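Local atomic coordinates of bifunctional protein PutA (Bdellovibrio bacteriovorus, PDB entry 5UR2), a protein that probably oxidises L-proline to L-glutamate in two steps, with a flavin-dependent proline dehydrogenase and an NAD-dependent glutamate semialdehyde dehydrogenase in one chain. Residues V225-L228 / G229-G233; P553-Q556 / R557-V561. All coordinates share one frame; numbering follows the deposited sequence.

Contact 1: residues V225-L228 / G229-G233; sequences VFRL and GMEKG
E231 folds back along the helix onto R227, one turn earlier, and its side chain can be followed atom by atom. E231 CB lies 3.6 Å from R227 O, the same oxygen that accepts the E231 backbone N-H. E231 CG comes closer to R227 O, at 3.3 Å, because chi1 of -71° sets it beside the backbone N and opposite the carbonyl carbon. From there the chain runs extended, and E231 CD lies 3.8 Å from R227 CG. E231 OE2 reaches the aliphatic part of R227, 3.4 Å from R227 CG and 3.6 Å from R227 CD, whereas E231 OE1 has L228 CA at 4.0 Å. The two side chains lie alongside each other and point the same way, their guanidinium and carboxylate planes turned 39° apart, but R227 NE stays 4.8 Å from E231 OE2, too far for a salt bridge. R227 NE pairs instead with E261; the nearby E231 carboxylate may still add to the negative field around the guanidinium. The stretch is the C-terminal end of helix 211-232, the crossover between strands 194-197 and 235-238 of the proline dehydrogenase TIM barrel. Here G233, with positive phi (71°), closes a Schellman motif. On another side of the helix K232 bends at chi2 and passes across L228, its CG and CE each 4.0 Å from L228 CD1, while L228 also packs on M163, V166 and T167 of helix 152-173. The F226 ring leads away from 229-233, stacks with F268 and touches F253, L256 and I257 of helix 246-257.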
loop_
_atom_site.group_PDB
_atom_site.type_symbol
_atom_site.label_atom_id
_atom_site.label_comp_id
_atom_site.label_asym_id
_atom_site.label_seq_id
_atom_site.Cartn_x
_atom_site.Cartn_y
_atom_site.Cartn_z
ATOM N N VAL B 225 41.299 -9.361 -43.563
ATOM C CA VAL B 225 41.418 -10.713 -43.016
ATOM C C VAL B 225 40.979 -11.735 -44.055
ATOM O O VAL B 225 41.652 -12.751 -44.279
ATOM C CB VAL B 225 40.600 -10.870 -41.719
ATOM C CG1 VAL B 225 40.790 -12.276 -41.154
ATOM C CG2 VAL B 225 40.967 -9.823 -40.708
ATOM N N PHE B 226 39.821 -11.503 -44.678
ATOM C CA PHE B 226 39.384 -12.387 -45.752
ATOM C C PHE B 226 40.390 -12.397 -46.893
ATOM O O PHE B 226 40.661 -13.450 -47.479
ATOM C CB PHE B 226 38.009 -11.977 -46.266
ATOM C CG PHE B 226 36.869 -12.550 -45.481
ATOM C CD1 PHE B 226 36.900 -12.569 -44.097
ATOM C CD2 PHE B 226 35.768 -13.086 -46.131
ATOM C CE1 PHE B 226 35.846 -13.107 -43.367
ATOM C CE2 PHE B 226 34.708 -13.629 -45.408
ATOM C CZ PHE B 226 34.749 -13.633 -44.025
ATOM N N ARG B 227 40.975 -11.240 -47.209
ATOM C CA ARG B 227 41.921 -11.185 -48.320
ATOM C C ARG B 227 43.185 -11.976 -48.006
ATOM O O ARG B 227 43.634 -12.799 -48.815
ATOM C CB ARG B 227 42.268 -9.732 -48.657
ATOM C CG ARG B 227 43.360 -9.628 -49.732
ATOM C CD ARG B 227 43.760 -8.192 -50.055
ATOM N NE ARG B 227 42.636 -7.403 -50.546
ATOM C CZ ARG B 227 42.195 -6.287 -49.973
ATOM N NH1 ARG B 227 42.792 -5.822 -48.879
ATOM N NH2 ARG B 227 41.167 -5.631 -50.500
ATOM N N LEU B 228 43.775 -11.738 -46.831
ATOM C CA LEU B 228 44.983 -12.466 -46.459
ATOM C C LEU B 228 44.732 -13.968 -46.426
ATOM O O LEU B 228 45.567 -14.754 -46.892
ATOM C CB LEU B 228 45.499 -11.971 -45.107
ATOM C CG LEU B 228 46.754 -12.681 -44.603
ATOM C CD1 LEU B 228 47.897 -12.410 -45.571
ATOM C CD2 LEU B 228 47.124 -12.190 -43.208
ATOM N N GLY B 229 43.597 -14.394 -45.861
ATOM C CA GLY B 229 43.281 -15.815 -45.864
ATOM C C GLY B 229 43.219 -16.387 -47.267
ATOM O O GLY B 229 43.802 -17.441 -47.555
ATOM N N MET B 230 42.508 -15.697 -48.160
ATOM C CA MET B 230 42.416 -16.147 -49.540
ATOM C C MET B 230 43.801 -16.252 -50.156
ATOM O O MET B 230 44.134 -17.256 -50.793
ATOM C CB MET B 230 41.541 -15.187 -50.341
ATOM C CG MET B 230 41.339 -15.587 -51.800
ATOM S SD MET B 230 40.248 -14.444 -52.696
ATOM C CE MET B 230 41.225 -12.943 -52.598
ATOM N N GLU B 231 44.639 -15.241 -49.935
ATOM C CA GLU B 231 45.965 -15.272 -50.535
ATOM C C GLU B 231 46.785 -16.448 -50.014
ATOM O O GLU B 231 47.529 -17.065 -50.778
ATOM C CB GLU B 231 46.689 -13.946 -50.274
ATOM C CG GLU B 231 46.115 -12.782 -51.062
ATOM C CD GLU B 231 46.601 -11.432 -50.581
ATOM O OE1 GLU B 231 47.293 -11.380 -49.547
ATOM O OE2 GLU B 231 46.275 -10.415 -51.234
ATOM N N LYS B 232 46.599 -16.829 -48.759
ATOM C CA LYS B 232 47.398 -17.895 -48.175
ATOM C C LYS B 232 46.758 -19.269 -48.304
ATOM O O LYS B 232 47.315 -20.237 -47.780
ATOM C CB LYS B 232 47.681 -17.600 -46.697
ATOM C CG LYS B 232 48.443 -16.304 -46.409
ATOM C CD LYS B 232 49.800 -16.238 -47.114
ATOM C CE LYS B 232 50.646 -15.100 -46.513
ATOM N NZ LYS B 232 51.951 -14.882 -47.202
ATOM N N GLY B 233 45.613 -19.385 -48.976
ATOM C CA GLY B 233 44.948 -20.675 -49.044
ATOM C C GLY B 233 44.344 -21.095 -47.723
ATOM O O GLY B 233 44.227 -22.294 -47.439
#

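Contact 2: residues P553-Q556 / R557-V561; sequences PCEQ and RAALV
R557 and C554 meet because both first torsions, chi1 -53° and -61°, set the side chain beside the backbone N, directed back toward the start of the helix. R557 then bends at chi3 (-52°), which carries its guanidinium over the first turn: C554 CA stands 4.2 Å above the plane, over the centre of one face. Beside it, R557 NH2 lies 3.6 Å from C554 SG, a van der Waals approach. Lower on the same chain, R557 CG rests 3.5 Å from P553 O, the carbonyl that also takes the R557 backbone N-H in a bond of 3.0 Å. The guanidinium is fixed from beyond the turn by R557 NE bonding to V657 O and, weakly, by NH1 to V552 O, with M608 and W549 touching the side chain. E555 directs its carboxylate to a salt bridge with R609 on helix 587-611, while its OE2 only grazes A559 CB at 4.3 Å. Successive i to i+4 bonds follow, including A558 N to C554 O at 2.8 Å. With P553 at the N-cap, the arrangement is that of a first helical turn, here opening helix 554-570 in the aldehyde dehydrogenase part of PutA.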
loop_
_atom_site.group_PDB
_atom_site.type_symbol
_atom_site.label_atom_id
_atom_site.label_comp_id
_atom_site.label_asym_id
_atom_site.label_seq_id
_atom_site.Cartn_x
_atom_site.Cartn_y
_atom_site.Cartn_z
ATOM N N PRO B 553 -15.797 9.776 -12.439
ATOM C CA PRO B 553 -15.371 8.497 -11.847
ATOM C C PRO B 553 -13.949 8.121 -12.249
ATOM O O PRO B 553 -13.492 8.392 -13.369
ATOM C CB PRO B 553 -16.388 7.488 -12.406
ATOM C CG PRO B 553 -17.594 8.299 -12.719
ATOM C CD PRO B 553 -17.067 9.646 -13.177
ATOM N N CYS B 554 -13.252 7.474 -11.311
ATOM C CA CYS B 554 -11.859 7.097 -11.529
ATOM C C CYS B 554 -11.671 6.341 -12.834
ATOM O O CYS B 554 -10.730 6.620 -13.584
ATOM C CB CYS B 554 -11.358 6.253 -10.356
ATOM S SG CYS B 554 -11.393 7.124 -8.757
ATOM N N GLU B 555 -12.563 5.387 -13.124
ATOM C CA GLU B 555 -12.449 4.585 -14.341
ATOM C C GLU B 555 -12.457 5.455 -15.595
ATOM O O GLU B 555 -11.714 5.184 -16.546
ATOM C CB GLU B 555 -13.578 3.550 -14.393
ATOM C CG GLU B 555 -13.642 2.740 -15.693
ATOM C CD GLU B 555 -12.322 2.064 -16.050
ATOM O OE1 GLU B 555 -11.664 1.500 -15.139
ATOM O OE2 GLU B 555 -11.939 2.124 -17.243
ATOM N N GLN B 556 -13.297 6.498 -15.621
ATOM C CA GLN B 556 -13.366 7.376 -16.789
ATOM C C GLN B 556 -12.136 8.275 -16.879
ATOM O O GLN B 556 -11.660 8.572 -17.979
ATOM C CB GLN B 556 -14.653 8.207 -16.746
ATOM C CG GLN B 556 -15.917 7.372 -16.909
ATOM C CD GLN B 556 -17.216 8.130 -16.587
ATOM O OE1 GLN B 556 -17.412 9.292 -16.972
ATOM N NE2 GLN B 556 -18.118 7.451 -15.872
ATOM N N ARG B 557 -11.611 8.732 -15.740
ATOM C CA ARG B 557 -10.374 9.510 -15.793
ATOM C C ARG B 557 -9.215 8.641 -16.262
ATOM O O ARG B 557 -8.410 9.068 -17.101
ATOM C CB ARG B 557 -10.067 10.144 -14.435
ATOM C CG ARG B 557 -11.211 10.968 -13.856
ATOM C CD ARG B 557 -10.741 11.862 -12.689
ATOM N NE ARG B 557 -10.009 11.134 -11.654
ATOM C CZ ARG B 557 -10.478 10.901 -10.437
ATOM N NH1 ARG B 557 -11.690 11.329 -10.107
ATOM N NH2 ARG B 557 -9.739 10.241 -9.552
ATOM N N ALA B 558 -9.148 7.402 -15.759
ATOM C CA ALA B 558 -8.107 6.471 -16.184
ATOM C C ALA B 558 -8.219 6.136 -17.672
ATOM O O ALA B 558 -7.195 5.977 -18.353
ATOM C CB ALA B 558 -8.174 5.197 -15.345
ATOM N N ALA B 559 -9.449 6.011 -18.191
ATOM C CA ALA B 559 -9.628 5.715 -19.613
ATOM C C ALA B 559 -9.132 6.867 -20.494
ATOM O O ALA B 559 -8.604 6.639 -21.590
ATOM C CB ALA B 559 -11.102 5.405 -19.901
ATOM N N LEU B 560 -9.307 8.112 -20.042
ATOM C CA LEU B 560 -8.757 9.250 -20.782
ATOM C C LEU B 560 -7.236 9.183 -20.823
ATOM O O LEU B 560 -6.623 9.437 -21.870
ATOM C CB LEU B 560 -9.225 10.568 -20.153
ATOM C CG LEU B 560 -10.662 10.959 -20.538
ATOM C CD1 LEU B 560 -11.164 12.193 -19.805
ATOM C CD2 LEU B 560 -10.734 11.206 -22.043
ATOM N N VAL B 561 -6.617 8.797 -19.703
ATOM C CA VAL B 561 -5.165 8.663 -19.639
ATOM C C VAL B 561 -4.681 7.500 -20.509
ATOM O O VAL B 561 -3.610 7.574 -21.137
ATOM C CB VAL B 561 -4.731 8.522 -18.176
ATOM C CG1 VAL B 561 -3.235 8.166 -18.095
ATOM C CG2 VAL B 561 -5.014 9.823 -17.474
#

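From the N terminus the chain reaches contact 1 first, at the end of helix 211-232, just before strand 235-238 of the proline dehydrogenase barrel. Contact 2 follows more than 300 residues later, where helix 554-570 begins in the aldehyde dehydrogenase part of the protein. Each joins adjoining segments within one continuous stretch, so neither closes a long loop; they stand in series, without nesting or crossing. The centres of contact 1 and contact 2 are about 66 Å apart, on opposite sides of the chain's centre, and the nearest atoms of contact 1 and contact 2 are about 49 Å apart. Contact 1 faces helices 152-173 and 246-257, whereas contact 2 faces helices 532-549, 587-611 and 646-657: one finishes a helix, the other starts one.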